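Local coordinates for Crh-like protein 5 (Neosartorya fumigata, PDB 6IBU), which cleaves chitin and transfers the pieces to beta-1,6-glucan or to other chitin chains, cross-linking the polysaccharides of the fungal cell wall and septa, at residues C4-K9 / Y230-N235; K72-M77 / F139-I144; D97-E102 / V151-D156; F116-T121 / G171-Q176. All blocks are in the same frame, centred on the assembly; numbering follows the deposited sequence.

Overall arrangement
The chain holds the GH16 domain, a two-sheet beta-sandwich, plus a small three-stranded sheet, and the four contacts run from core to surface. Interaction 3 is the buried one: tryptophans join the strand of the probable catalytic residues to a strand of the opposite sheet. Interaction 2 lies in that second sheet, where strand 140-146 pairs with 71-78 and also adjoins strand 150-155 of interaction 3; backbone bonds dominate, with a mostly apolar inner face. Interaction 4 binds two loops by charge and carbonyl oxygens, close to interaction 3, whose D97 bonds to K118. Interaction 1, at the surface, has no hydrogen bond between its segments and relies on a proline-tyrosine contact; its L7 touches K118 of interaction 4.

Interaction 1: C4-K9 / Y230-N235; sequences CNPLEK and YTYSDN
P6 sets its pyrrolidine ring over one face of the Y232 ring, and this CH-pi contact carries most of the interaction. Followed outward, Y232 CB first meets P6 CB at 3.6 Å. With CG anti to the carbonyl carbon (chi1 -70°), the root of the Y232 ring lies beside P6: Y232 CD2 is 3.4 Å from P6 CB, with CG equally near the same carbon. Y232 CD1 turns instead to P6 CG, 3.6 Å away, and CE1 follows it. Farther out, Y232 CZ is 3.9 Å from P6 CG, which stands 3.5 Å from the ring centroid and only 6° off its normal. Proline suits the place because its rigid ring presents C-H groups to the electron-rich face of a tyrosine. The turn that contains P6 is shaped by N5: its OD1 accepts from L7 N at 2.9 Å, an Asx turn, while N5 O takes both E8 N and K9 N. L7 starts away from the other segment, yet its CD2 comes within 3.8 Å of N235 O. No hydrogen bond joins the two segments. Y232 ends strand 229-232, the middle strand of a small antiparallel sheet, and also touches I242 of the adjacent strand 242-243; the loop 4-9, tied by the C4-C11 disulfide, leads into strand 14-15 on the other flank of that sheet.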
loop_
_atom_site.group_PDB
_atom_site.type_symbol
_atom_site.label_atom_id
_atom_site.label_comp_id
_atom_site.label_asym_id
_atom_site.label_seq_id
_atom_site.Cartn_x
_atom_site.Cartn_y
_atom_site.Cartn_z
ATOM N N CYS A 4 5.048 15.326 7.343
ATOM C CA CYS A 4 5.569 15.787 8.656
ATOM C C CYS A 4 5.939 14.551 9.483
ATOM O O CYS A 4 4.998 13.831 9.843
ATOM C CB CYS A 4 4.512 16.630 9.352
ATOM S SG CYS A 4 5.102 17.458 10.847
ATOM N N ASN A 5 7.229 14.330 9.781
ATOM C CA ASN A 5 7.746 13.090 10.427
ATOM C C ASN A 5 7.734 13.236 11.945
ATOM O O ASN A 5 8.479 14.021 12.493
ATOM C CB ASN A 5 9.153 12.735 9.942
ATOM C CG ASN A 5 9.576 11.322 10.298
ATOM O OD1 ASN A 5 9.303 10.840 11.395
ATOM N ND2 ASN A 5 10.226 10.638 9.363
ATOM N N PRO A 6 6.857 12.520 12.676
ATOM C CA PRO A 6 6.797 12.642 14.137
ATOM C C PRO A 6 8.017 12.118 14.911
ATOM O O PRO A 6 8.122 12.376 16.073
ATOM C CB PRO A 6 5.560 11.816 14.494
ATOM C CG PRO A 6 4.732 11.811 13.227
ATOM C CD PRO A 6 5.766 11.691 12.134
ATOM N N LEU A 7 8.903 11.369 14.264
ATOM C CA LEU A 7 10.203 10.969 14.852
ATOM C C LEU A 7 11.103 12.200 14.989
ATOM O O LEU A 7 11.998 12.148 15.822
ATOM C CB LEU A 7 10.868 9.926 13.951
ATOM C CG LEU A 7 10.087 8.628 13.742
ATOM C CD1 LEU A 7 10.678 7.854 12.575
ATOM C CD2 LEU A 7 10.074 7.758 14.998
ATOM N N GLU A 8 10.914 13.229 14.162
ATOM C CA GLU A 8 11.832 14.394 14.072
ATOM C C GLU A 8 11.184 15.637 14.697
ATOM O O GLU A 8 11.927 16.454 15.247
ATOM C CB GLU A 8 12.248 14.620 12.615
ATOM C CG GLU A 8 12.688 13.342 11.917
ATOM C CD GLU A 8 13.944 12.679 12.467
ATOM O OE1 GLU A 8 13.924 12.207 13.634
ATOM O OE2 GLU A 8 14.947 12.626 11.717
ATOM N N LYS A 9 9.863 15.797 14.612
ATOM C CA LYS A 9 9.175 17.042 15.056
ATOM C C LYS A 9 7.874 16.692 15.784
ATOM O O LYS A 9 7.387 15.549 15.652
ATOM C CB LYS A 9 8.846 17.949 13.862
ATOM N N TYR A 230 -5.416 10.707 15.625
ATOM C CA TYR A 230 -4.266 10.086 16.312
ATOM C C TYR A 230 -3.181 11.134 16.467
ATOM O O TYR A 230 -2.919 11.859 15.516
ATOM C CB TYR A 230 -3.714 8.897 15.536
ATOM C CG TYR A 230 -4.722 7.814 15.251
ATOM C CD1 TYR A 230 -5.182 6.977 16.247
ATOM C CD2 TYR A 230 -5.224 7.654 13.966
ATOM C CE1 TYR A 230 -6.097 5.988 15.965
ATOM C CE2 TYR A 230 -6.135 6.666 13.663
ATOM C CZ TYR A 230 -6.560 5.826 14.670
ATOM O OH TYR A 230 -7.466 4.862 14.367
ATOM N N THR A 231 -2.563 11.166 17.636
ATOM C CA THR A 231 -1.458 12.089 17.965
ATOM C C THR A 231 -0.253 11.247 18.356
ATOM O O THR A 231 -0.428 10.360 19.173
ATOM C CB THR A 231 -1.868 13.032 19.109
ATOM O OG1 THR A 231 -2.967 13.816 18.640
ATOM C CG2 THR A 231 -0.729 13.913 19.586
ATOM N N TYR A 232 0.919 11.537 17.808
ATOM C CA TYR A 232 2.198 10.960 18.280
ATOM C C TYR A 232 2.645 11.783 19.491
ATOM O O TYR A 232 3.039 12.934 19.304
ATOM C CB TYR A 232 3.247 11.014 17.173
ATOM C CG TYR A 232 3.054 10.107 15.986
ATOM C CD1 TYR A 232 2.031 10.299 15.071
ATOM C CD2 TYR A 232 3.968 9.105 15.722
ATOM C CE1 TYR A 232 1.902 9.499 13.948
ATOM C CE2 TYR A 232 3.863 8.298 14.597
ATOM C CZ TYR A 232 2.821 8.497 13.708
ATOM O OH TYR A 232 2.708 7.727 12.588
ATOM N N SER A 233 2.520 11.248 20.699
ATOM C CA SER A 233 2.786 11.998 21.956
ATOM C C SER A 233 4.293 12.141 22.211
ATOM O O SER A 233 4.648 12.971 23.055
ATOM C CB SER A 233 2.074 11.381 23.141
ATOM O OG SER A 233 2.682 10.170 23.525
ATOM N N ASP A 234 5.167 11.407 21.520
ATOM C CA ASP A 234 6.630 11.535 21.759
ATOM C C ASP A 234 7.397 11.169 20.487
ATOM O O ASP A 234 6.779 11.149 19.413
ATOM C CB ASP A 234 7.025 10.719 22.987
ATOM C CG ASP A 234 6.698 9.249 22.813
ATOM O OD1 ASP A 234 7.030 8.726 21.732
ATOM O OD2 ASP A 234 6.059 8.657 23.734
ATOM N N ASN A 235 8.702 10.928 20.627
ATOM C CA ASN A 235 9.687 10.707 19.535
ATOM C C ASN A 235 9.960 9.207 19.354
ATOM O O ASN A 235 10.815 8.867 18.550
ATOM C CB ASN A 235 11.007 11.424 19.851
ATOM C CG ASN A 235 11.674 10.983 21.150
ATOM O OD1 ASN A 235 11.081 10.286 21.983
ATOM N ND2 ASN A 235 12.911 11.410 21.350
#

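Interaction 2: K72-M77 / F139-I144; sequences KAEVVM and FHTYTI
A73, V75 and M77 pair with I144, Y142 and H140 as antiparallel hydrogen-bonded pairs, and their six N-H...O=C bonds zip the two strands together; Y142 N reaches V75 O at 2.7 Å. On the face carrying these residues the packing is close. M77 bends at its third torsion (chi3 75°), which brings CE over one face of the Y142 ring, 4.0 Å from its centroid. Strands 85-93 and 98-105 of the opposite sheet cover this side, through I89, V103 and W101. One water here donates to both A73 O and Y142 O.

The other face, with E74, V76, T141 and T143, is more polar and, apart from T143, partly exposed, though its side chains still touch. E74 CG rests 3.3 Å from T141 CG2, and E74 OE1 lies 3.0 Å from T143 OG1, a possible hydrogen bond whose proton has another acceptor nearby. K72 NZ adds a long salt bridge to E74 OE1. Beta-branched valine and threonine suit extended strands. Backbone bonds thus fix the register, while the mostly apolar face of A73, V75, M77, Y142 and I144 suggests that hydrophobic contact holds the pair to the sandwich interior, with H140 at its end bonded to D156.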
loop_
_atom_site.group_PDB
_atom_site.type_symbol
_atom_site.label_atom_id
_atom_site.label_comp_id
_atom_site.label_asym_id
_atom_site.label_seq_id
_atom_site.Cartn_x
_atom_site.Cartn_y
_atom_site.Cartn_z
ATOM N N LYS A 72 -7.095 -4.251 9.608
ATOM C CA LYS A 72 -7.105 -5.042 8.356
ATOM C C LYS A 72 -7.249 -4.112 7.153
ATOM O O LYS A 72 -8.075 -3.190 7.199
ATOM C CB LYS A 72 -8.263 -6.028 8.421
ATOM C CG LYS A 72 -8.177 -7.165 7.421
ATOM C CD LYS A 72 -9.469 -7.922 7.297
ATOM C CE LYS A 72 -9.271 -9.420 7.256
ATOM N NZ LYS A 72 -10.550 -10.106 6.975
ATOM N N ALA A 73 -6.489 -4.375 6.093
ATOM C CA ALA A 73 -6.698 -3.748 4.773
ATOM C C ALA A 73 -6.835 -4.875 3.745
ATOM O O ALA A 73 -5.940 -5.719 3.642
ATOM C CB ALA A 73 -5.577 -2.778 4.483
ATOM N N GLU A 74 -7.964 -4.916 3.052
ATOM C CA GLU A 74 -8.269 -5.946 2.038
ATOM C C GLU A 74 -8.570 -5.229 0.717
ATOM O O GLU A 74 -9.458 -4.364 0.686
ATOM C CB GLU A 74 -9.416 -6.794 2.570
ATOM C CG GLU A 74 -9.754 -7.995 1.712
ATOM C CD GLU A 74 -10.574 -9.026 2.469
ATOM O OE1 GLU A 74 -9.957 -9.797 3.246
ATOM O OE2 GLU A 74 -11.834 -9.045 2.302
ATOM N N VAL A 75 -7.844 -5.562 -0.344
ATOM C CA VAL A 75 -7.990 -4.870 -1.646
ATOM C C VAL A 75 -8.240 -5.924 -2.715
ATOM O O VAL A 75 -7.492 -6.885 -2.783
ATOM C CB VAL A 75 -6.766 -4.007 -1.966
ATOM C CG1 VAL A 75 -6.962 -3.263 -3.273
ATOM C CG2 VAL A 75 -6.461 -3.042 -0.834
ATOM N N VAL A 76 -9.297 -5.772 -3.499
ATOM C CA VAL A 76 -9.527 -6.652 -4.685
ATOM C C VAL A 76 -8.916 -5.915 -5.907
ATOM O O VAL A 76 -9.393 -4.806 -6.126
ATOM C CB VAL A 76 -11.030 -6.978 -4.800
ATOM C CG1 VAL A 76 -11.365 -7.762 -6.056
ATOM C CG2 VAL A 76 -11.517 -7.724 -3.566
ATOM N N MET A 77 -7.826 -6.423 -6.577
ATOM C CA MET A 77 -6.943 -5.786 -7.602
ATOM C C MET A 77 -6.604 -6.837 -8.658
ATOM O O MET A 77 -6.651 -8.100 -8.438
ATOM C CB MET A 77 -5.635 -5.203 -7.026
ATOM C CG MET A 77 -4.610 -4.847 -8.083
ATOM S SD MET A 77 -3.229 -4.124 -7.348
ATOM C CE MET A 77 -2.434 -5.546 -6.608
ATOM N N PHE A 139 -8.551 -10.834 -11.038
ATOM C CA PHE A 139 -8.617 -10.157 -9.708
ATOM C C PHE A 139 -8.196 -11.146 -8.626
ATOM O O PHE A 139 -8.474 -12.335 -8.761
ATOM C CB PHE A 139 -10.026 -9.630 -9.459
ATOM C CG PHE A 139 -10.262 -8.351 -10.208
ATOM C CD1 PHE A 139 -9.881 -7.154 -9.637
ATOM C CD2 PHE A 139 -10.785 -8.353 -11.492
ATOM C CE1 PHE A 139 -10.076 -5.963 -10.310
ATOM C CE2 PHE A 139 -10.983 -7.158 -12.166
ATOM C CZ PHE A 139 -10.632 -5.966 -11.573
ATOM N N HIS A 140 -7.523 -10.651 -7.591
ATOM C CA HIS A 140 -7.217 -11.401 -6.355
ATOM C C HIS A 140 -7.574 -10.497 -5.192
ATOM O O HIS A 140 -7.619 -9.288 -5.374
ATOM C CB HIS A 140 -5.739 -11.802 -6.296
ATOM C CG HIS A 140 -5.376 -12.856 -7.279
ATOM N ND1 HIS A 140 -5.750 -14.166 -7.106
ATOM C CD2 HIS A 140 -4.698 -12.791 -8.446
ATOM C CE1 HIS A 140 -5.309 -14.870 -8.133
ATOM N NE2 HIS A 140 -4.672 -14.048 -8.970
ATOM N N THR A 141 -7.772 -11.083 -4.026
ATOM C CA THR A 141 -8.008 -10.331 -2.787
ATOM C C THR A 141 -6.685 -10.271 -2.039
ATOM O O THR A 141 -6.230 -11.301 -1.571
ATOM C CB THR A 141 -9.117 -10.968 -1.960
ATOM O OG1 THR A 141 -10.252 -11.044 -2.807
ATOM C CG2 THR A 141 -9.429 -10.156 -0.731
ATOM N N TYR A 142 -6.119 -9.082 -1.916
ATOM C CA TYR A 142 -4.855 -8.863 -1.181
ATOM C C TYR A 142 -5.215 -8.338 0.208
ATOM O O TYR A 142 -5.805 -7.263 0.331
ATOM C CB TYR A 142 -3.967 -7.927 -1.972
ATOM C CG TYR A 142 -3.555 -8.460 -3.317
ATOM C CD1 TYR A 142 -2.388 -9.193 -3.472
ATOM C CD2 TYR A 142 -4.328 -8.209 -4.443
ATOM C CE1 TYR A 142 -2.007 -9.673 -4.715
ATOM C CE2 TYR A 142 -3.942 -8.653 -5.693
ATOM C CZ TYR A 142 -2.778 -9.382 -5.837
ATOM O OH TYR A 142 -2.412 -9.839 -7.073
ATOM N N THR A 143 -4.873 -9.107 1.227
ATOM C CA THR A 143 -5.288 -8.835 2.618
ATOM C C THR A 143 -4.052 -8.668 3.502
ATOM O O THR A 143 -3.183 -9.525 3.469
ATOM C CB THR A 143 -6.167 -9.969 3.143
ATOM O OG1 THR A 143 -7.190 -10.185 2.173
ATOM C CG2 THR A 143 -6.741 -9.664 4.509
ATOM N N ILE A 144 -4.021 -7.597 4.280
ATOM C CA ILE A 144 -2.984 -7.349 5.316
ATOM C C ILE A 144 -3.685 -7.313 6.662
ATOM O O ILE A 144 -4.490 -6.446 6.827
ATOM C CB ILE A 144 -2.234 -6.043 5.040
ATOM C CG1 ILE A 144 -1.469 -6.101 3.719
ATOM C CG2 ILE A 144 -1.320 -5.713 6.214
ATOM C CD1 ILE A 144 -0.893 -4.784 3.279
HETATM O O HOH W 1 -3.918 -5.495 1.376
HETATM O O HOH W 2 -4.091 -9.447 -9.104
#

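Interaction 3: D97-E102 / V151-D156; sequences DEVDWE and VTWSID
W153 and W101 both place CG anti to the carbonyl carbon (chi1 -72° and -59°), and their indoles slide past each other in opposite directions until an edge of W153 meets a face of W101. The planes stand at 87°, with the W153 five-membered ring centred 4.7 Å from the W101 six-membered ring. The ring atom over the face is W153 CD1, which sits 3.5 Å above the W101 plane, offset toward its rim. This T-shaped stack leaves the indole N-H of W153 directed at the backbone: NE1 donates to D100 O at 3.2 Å, approaching from above the carbonyl plane, and so a polar group buried in the core is satisfied.

Strand 98-105 belongs to one sheet of the GH16 beta-sandwich and strand 150-155 to the other, the two running in nearly the same direction. The first carries the family's E-x-D-x-E motif: E98 is by similarity the nucleophile, and E102, a chitin-binding residue, is probably the proton donor. The intervening V99 and W101 engage the opposite sheet, while CB of D100 points away from it.

V99 CG1 packs 3.6 Å from W153 CZ2 and meets V151 CG1 tip to tip at 3.9 Å; the compact branched valines fit beside the broad indoles. At the far side, W101 CH2 lies 3.5 Å from I155 CG1, and W101 CZ2 comes 3.3 Å from S154 O. Y142 meets W101 edge-to-face, and R161 forms a cation-pi contact with W153.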
loop_
_atom_site.group_PDB
_atom_site.type_symbol
_atom_site.label_atom_id
_atom_site.label_comp_id
_atom_site.label_asym_id
_atom_site.label_seq_id
_atom_site.Cartn_x
_atom_site.Cartn_y
_atom_site.Cartn_z
ATOM N N ASP A 97 6.637 3.977 8.806
ATOM C CA ASP A 97 6.261 2.556 8.954
ATOM C C ASP A 97 5.482 2.205 7.688
ATOM O O ASP A 97 4.804 3.072 7.128
ATOM C CB ASP A 97 5.405 2.284 10.180
ATOM C CG ASP A 97 6.181 2.246 11.494
ATOM O OD1 ASP A 97 7.415 2.073 11.456
ATOM O OD2 ASP A 97 5.527 2.409 12.556
ATOM N N GLU A 98 5.600 0.980 7.215
ATOM C CA GLU A 98 5.036 0.683 5.902
ATOM C C GLU A 98 4.889 -0.811 5.699
ATOM O O GLU A 98 5.780 -1.536 6.063
ATOM C CB GLU A 98 5.957 1.260 4.847
ATOM C CG GLU A 98 5.219 1.637 3.599
ATOM C CD GLU A 98 5.671 0.846 2.391
ATOM O OE1 GLU A 98 6.017 1.488 1.367
ATOM O OE2 GLU A 98 5.710 -0.410 2.469
ATOM N N VAL A 99 3.783 -1.203 5.088
ATOM C CA VAL A 99 3.488 -2.588 4.651
ATOM C C VAL A 99 2.943 -2.466 3.234
ATOM O O VAL A 99 2.071 -1.604 3.010
ATOM C CB VAL A 99 2.476 -3.259 5.593
ATOM C CG1 VAL A 99 2.089 -4.629 5.087
ATOM C CG2 VAL A 99 3.011 -3.329 7.012
ATOM N N ASP A 100 3.408 -3.296 2.313
ATOM C CA ASP A 100 2.938 -3.158 0.926
ATOM C C ASP A 100 2.928 -4.491 0.184
ATOM O O ASP A 100 3.562 -5.488 0.635
ATOM C CB ASP A 100 3.714 -2.080 0.175
ATOM C CG ASP A 100 5.141 -2.439 -0.137
ATOM O OD1 ASP A 100 5.345 -3.295 -1.003
ATOM O OD2 ASP A 100 6.060 -1.811 0.458
ATOM N N TRP A 101 2.151 -4.461 -0.897
ATOM C CA TRP A 101 2.145 -5.428 -2.014
ATOM C C TRP A 101 2.708 -4.710 -3.237
ATOM O O TRP A 101 2.381 -3.538 -3.418
ATOM C CB TRP A 101 0.718 -5.911 -2.286
ATOM C CG TRP A 101 -0.038 -6.583 -1.183
ATOM C CD1 TRP A 101 -0.960 -6.027 -0.352
ATOM C CD2 TRP A 101 -0.056 -7.991 -0.896
ATOM N NE1 TRP A 101 -1.509 -6.970 0.470
ATOM C CE2 TRP A 101 -0.984 -8.195 0.150
ATOM C CE3 TRP A 101 0.645 -9.090 -1.391
ATOM C CZ2 TRP A 101 -1.232 -9.462 0.688
ATOM C CZ3 TRP A 101 0.402 -10.338 -0.865
ATOM C CH2 TRP A 101 -0.535 -10.520 0.151
ATOM N N GLU A 102 3.561 -5.359 -4.024
ATOM C CA GLU A 102 3.992 -4.826 -5.342
ATOM C C GLU A 102 3.780 -5.918 -6.386
ATOM O O GLU A 102 4.324 -6.989 -6.212
ATOM C CB GLU A 102 5.458 -4.404 -5.329
ATOM C CG GLU A 102 5.823 -3.444 -4.210
ATOM C CD GLU A 102 5.191 -2.068 -4.345
ATOM O OE1 GLU A 102 5.102 -1.555 -5.468
ATOM O OE2 GLU A 102 4.757 -1.523 -3.328
ATOM N N VAL A 151 2.203 -8.768 11.481
ATOM C CA VAL A 151 1.611 -8.428 10.167
ATOM C C VAL A 151 1.467 -9.725 9.371
ATOM O O VAL A 151 2.444 -10.453 9.223
ATOM C CB VAL A 151 2.489 -7.414 9.427
ATOM C CG1 VAL A 151 2.047 -7.258 7.977
ATOM C CG2 VAL A 151 2.487 -6.084 10.158
ATOM N N THR A 152 0.279 -9.989 8.852
ATOM C CA THR A 152 0.018 -11.191 8.042
ATOM C C THR A 152 -0.425 -10.736 6.667
ATOM O O THR A 152 -1.320 -9.905 6.598
ATOM C CB THR A 152 -0.998 -12.109 8.721
ATOM O OG1 THR A 152 -0.502 -12.381 10.029
ATOM C CG2 THR A 152 -1.203 -13.384 7.938
ATOM N N TRP A 153 0.215 -11.242 5.628
ATOM C CA TRP A 153 -0.214 -11.039 4.224
ATOM C C TRP A 153 -1.019 -12.265 3.818
ATOM O O TRP A 153 -0.549 -13.362 4.060
ATOM C CB TRP A 153 0.987 -10.892 3.281
ATOM C CG TRP A 153 1.775 -9.622 3.357
ATOM C CD1 TRP A 153 1.750 -8.590 2.467
ATOM C CD2 TRP A 153 2.789 -9.290 4.321
ATOM N NE1 TRP A 153 2.668 -7.636 2.826
ATOM C CE2 TRP A 153 3.314 -8.036 3.958
ATOM C CE3 TRP A 153 3.273 -9.909 5.474
ATOM C CZ2 TRP A 153 4.311 -7.403 4.694
ATOM C CZ3 TRP A 153 4.277 -9.296 6.190
ATOM C CH2 TRP A 153 4.784 -8.054 5.803
ATOM N N SER A 154 -2.159 -12.071 3.186
ATOM C CA SER A 154 -3.000 -13.163 2.640
ATOM C C SER A 154 -3.421 -12.848 1.210
ATOM O O SER A 154 -3.669 -11.671 0.901
ATOM C CB SER A 154 -4.203 -13.369 3.485
ATOM O OG SER A 154 -3.823 -14.097 4.631
ATOM N N ILE A 155 -3.527 -13.891 0.390
ATOM C CA ILE A 155 -4.066 -13.783 -0.998
ATOM C C ILE A 155 -5.205 -14.784 -1.114
ATOM O O ILE A 155 -4.948 -15.987 -0.898
ATOM C CB ILE A 155 -2.967 -14.039 -2.043
ATOM C CG1 ILE A 155 -1.784 -13.090 -1.833
ATOM C CG2 ILE A 155 -3.578 -13.955 -3.431
ATOM C CD1 ILE A 155 -0.681 -13.228 -2.852
ATOM N N ASP A 156 -6.412 -14.299 -1.407
ATOM C CA ASP A 156 -7.601 -15.166 -1.595
ATOM C C ASP A 156 -7.780 -16.043 -0.360
ATOM O O ASP A 156 -8.109 -17.215 -0.509
ATOM C CB ASP A 156 -7.450 -15.976 -2.882
ATOM C CG ASP A 156 -7.245 -15.100 -4.109
ATOM O OD1 ASP A 156 -7.633 -13.901 -4.059
ATOM O OD2 ASP A 156 -6.684 -15.629 -5.110
#

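Interaction 4: F116-T121 / G171-Q176; sequences FGKGDT and GTRFPQ
R173 and D120 form the salt bridge between these two loops. D120 has CG anti to its backbone N (chi1 -176°), which turns CG toward R173, and its OD2 accepts from R173 NE at 2.7 Å with an N-H...O angle of 159°. OD2 uses its anti lone pair and lies at the edge of the guanidinium, whose plane is turned 73° from the carboxylate. The other oxygen, OD1, is taken by T122 N, so both carboxylate oxygens have a donor. T172 O is gripped twice: R173 NH1 donates to it at 2.9 Å, and K118 NZ at 3.0 Å from across the contact, the two arriving from opposite faces of the carbonyl plane. A shared oxygen between two cationic groups probably eases their mutual repulsion, as NZ and NH1 are 4.5 Å apart. F174 O accepts from Q176 NE2 and probably from a water 2.6 Å away, which also accepts a weak bond from K118 NZ. Q176 OE1 accepts from W239 N.

G117 suits the tightest spot, its CA 3.8 Å from R173 CA, a spacing with no room for a beta carbon. From G117 to D120 runs a type I' turn, closed by D120 N to G117 O at 2.9 Å, and G119 fits its positive phi. D97 ties both loops together, OD1 to K118 N and OD2 to Q176 N. Here a type I' turn and the type I turn G171-F174 meet at an end of the GH16 sandwich, with F116 about 4 Å from the probable nucleophile E98, side chain to side chain, beside the active site.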
loop_
_atom_site.group_PDB
_atom_site.type_symbol
_atom_site.label_atom_id
_atom_site.label_comp_id
_atom_site.label_asym_id
_atom_site.label_seq_id
_atom_site.Cartn_x
_atom_site.Cartn_y
_atom_site.Cartn_z
ATOM N N PHE A 116 8.660 -1.714 5.801
ATOM C CA PHE A 116 9.697 -0.825 6.371
ATOM C C PHE A 116 9.231 -0.462 7.777
ATOM O O PHE A 116 8.021 -0.301 7.995
ATOM C CB PHE A 116 9.883 0.427 5.510
ATOM C CG PHE A 116 10.325 0.095 4.110
ATOM C CD1 PHE A 116 11.661 -0.151 3.844
ATOM C CD2 PHE A 116 9.408 -0.059 3.079
ATOM C CE1 PHE A 116 12.085 -0.435 2.554
ATOM C CE2 PHE A 116 9.827 -0.416 1.806
ATOM C CZ PHE A 116 11.165 -0.595 1.542
ATOM N N GLY A 117 10.178 -0.382 8.701
ATOM C CA GLY A 117 10.014 0.286 10.001
ATOM C C GLY A 117 10.670 1.647 9.951
ATOM O O GLY A 117 11.854 1.711 9.637
ATOM N N LYS A 118 9.912 2.708 10.210
ATOM C CA LYS A 118 10.454 4.078 10.443
ATOM C C LYS A 118 11.347 4.516 9.278
ATOM O O LYS A 118 12.342 5.228 9.539
ATOM C CB LYS A 118 11.251 4.133 11.748
ATOM C CG LYS A 118 10.456 3.684 12.955
ATOM C CD LYS A 118 11.186 3.849 14.241
ATOM C CE LYS A 118 10.295 3.622 15.439
ATOM N NZ LYS A 118 10.006 2.188 15.678
ATOM N N GLY A 119 11.000 4.130 8.048
ATOM C CA GLY A 119 11.678 4.604 6.829
ATOM C C GLY A 119 13.053 3.988 6.679
ATOM O O GLY A 119 13.831 4.473 5.846
ATOM N N ASP A 120 13.339 2.939 7.448
ATOM C CA ASP A 120 14.659 2.280 7.493
ATOM C C ASP A 120 14.762 1.312 6.317
ATOM O O ASP A 120 14.104 0.296 6.353
ATOM C CB ASP A 120 14.820 1.577 8.831
ATOM C CG ASP A 120 16.181 0.954 8.993
ATOM O OD1 ASP A 120 16.972 1.128 8.089
ATOM O OD2 ASP A 120 16.427 0.328 10.029
ATOM N N THR A 121 15.571 1.621 5.309
ATOM C CA THR A 121 15.744 0.774 4.100
ATOM C C THR A 121 17.115 0.107 4.114
ATOM O O THR A 121 17.536 -0.395 3.064
ATOM C CB THR A 121 15.621 1.589 2.809
ATOM O OG1 THR A 121 16.733 2.490 2.776
ATOM C CG2 THR A 121 14.300 2.312 2.699
ATOM N N GLY A 171 11.242 -5.627 17.284
ATOM C CA GLY A 171 10.089 -4.712 17.401
ATOM C C GLY A 171 10.455 -3.294 17.044
ATOM O O GLY A 171 9.531 -2.518 16.771
ATOM N N THR A 172 11.757 -2.979 17.029
ATOM C CA THR A 172 12.275 -1.625 16.677
ATOM C C THR A 172 11.841 -1.235 15.261
ATOM O O THR A 172 11.823 -0.038 15.001
ATOM C CB THR A 172 13.805 -1.504 16.797
ATOM O OG1 THR A 172 14.491 -2.351 15.880
ATOM C CG2 THR A 172 14.327 -1.810 18.180
ATOM N N ARG A 173 11.556 -2.190 14.364
ATOM C CA ARG A 173 11.189 -1.858 12.962
ATOM C C ARG A 173 9.830 -2.488 12.600
ATOM O O ARG A 173 9.529 -2.604 11.410
ATOM C CB ARG A 173 12.334 -2.259 12.021
ATOM C CG ARG A 173 13.605 -1.446 12.214
ATOM C CD ARG A 173 13.416 -0.037 11.743
ATOM N NE ARG A 173 14.591 0.814 11.897
ATOM C CZ ARG A 173 14.876 1.548 12.969
ATOM N NH1 ARG A 173 14.089 1.517 14.028
ATOM N NH2 ARG A 173 15.950 2.323 12.984
ATOM N N PHE A 174 8.999 -2.833 13.579
ATOM C CA PHE A 174 7.631 -3.356 13.349
ATOM C C PHE A 174 6.705 -2.197 13.004
ATOM O O PHE A 174 6.675 -1.214 13.734
ATOM C CB PHE A 174 7.129 -4.108 14.580
ATOM C CG PHE A 174 5.892 -4.910 14.322
ATOM C CD1 PHE A 174 5.954 -6.102 13.634
ATOM C CD2 PHE A 174 4.656 -4.441 14.733
ATOM C CE1 PHE A 174 4.800 -6.826 13.382
ATOM C CE2 PHE A 174 3.507 -5.180 14.508
ATOM C CZ PHE A 174 3.579 -6.368 13.829
ATOM N N PRO A 175 5.944 -2.244 11.887
ATOM C CA PRO A 175 4.983 -1.185 11.571
ATOM C C PRO A 175 3.943 -1.077 12.690
ATOM O O PRO A 175 3.333 -2.053 12.971
ATOM C CB PRO A 175 4.343 -1.643 10.264
ATOM C CG PRO A 175 5.388 -2.547 9.655
ATOM C CD PRO A 175 6.017 -3.259 10.837
ATOM N N GLN A 176 3.832 0.066 13.362
ATOM C CA GLN A 176 3.006 0.143 14.588
ATOM C C GLN A 176 2.529 1.565 14.829
ATOM O O GLN A 176 2.242 1.888 15.972
ATOM C CB GLN A 176 3.789 -0.342 15.806
ATOM C CG GLN A 176 5.053 0.461 16.084
ATOM C CD GLN A 176 5.860 -0.199 17.179
ATOM O OE1 GLN A 176 5.554 -0.070 18.367
ATOM N NE2 GLN A 176 6.898 -0.918 16.792
HETATM O O HOH W 3 8.656 0.433 13.201
#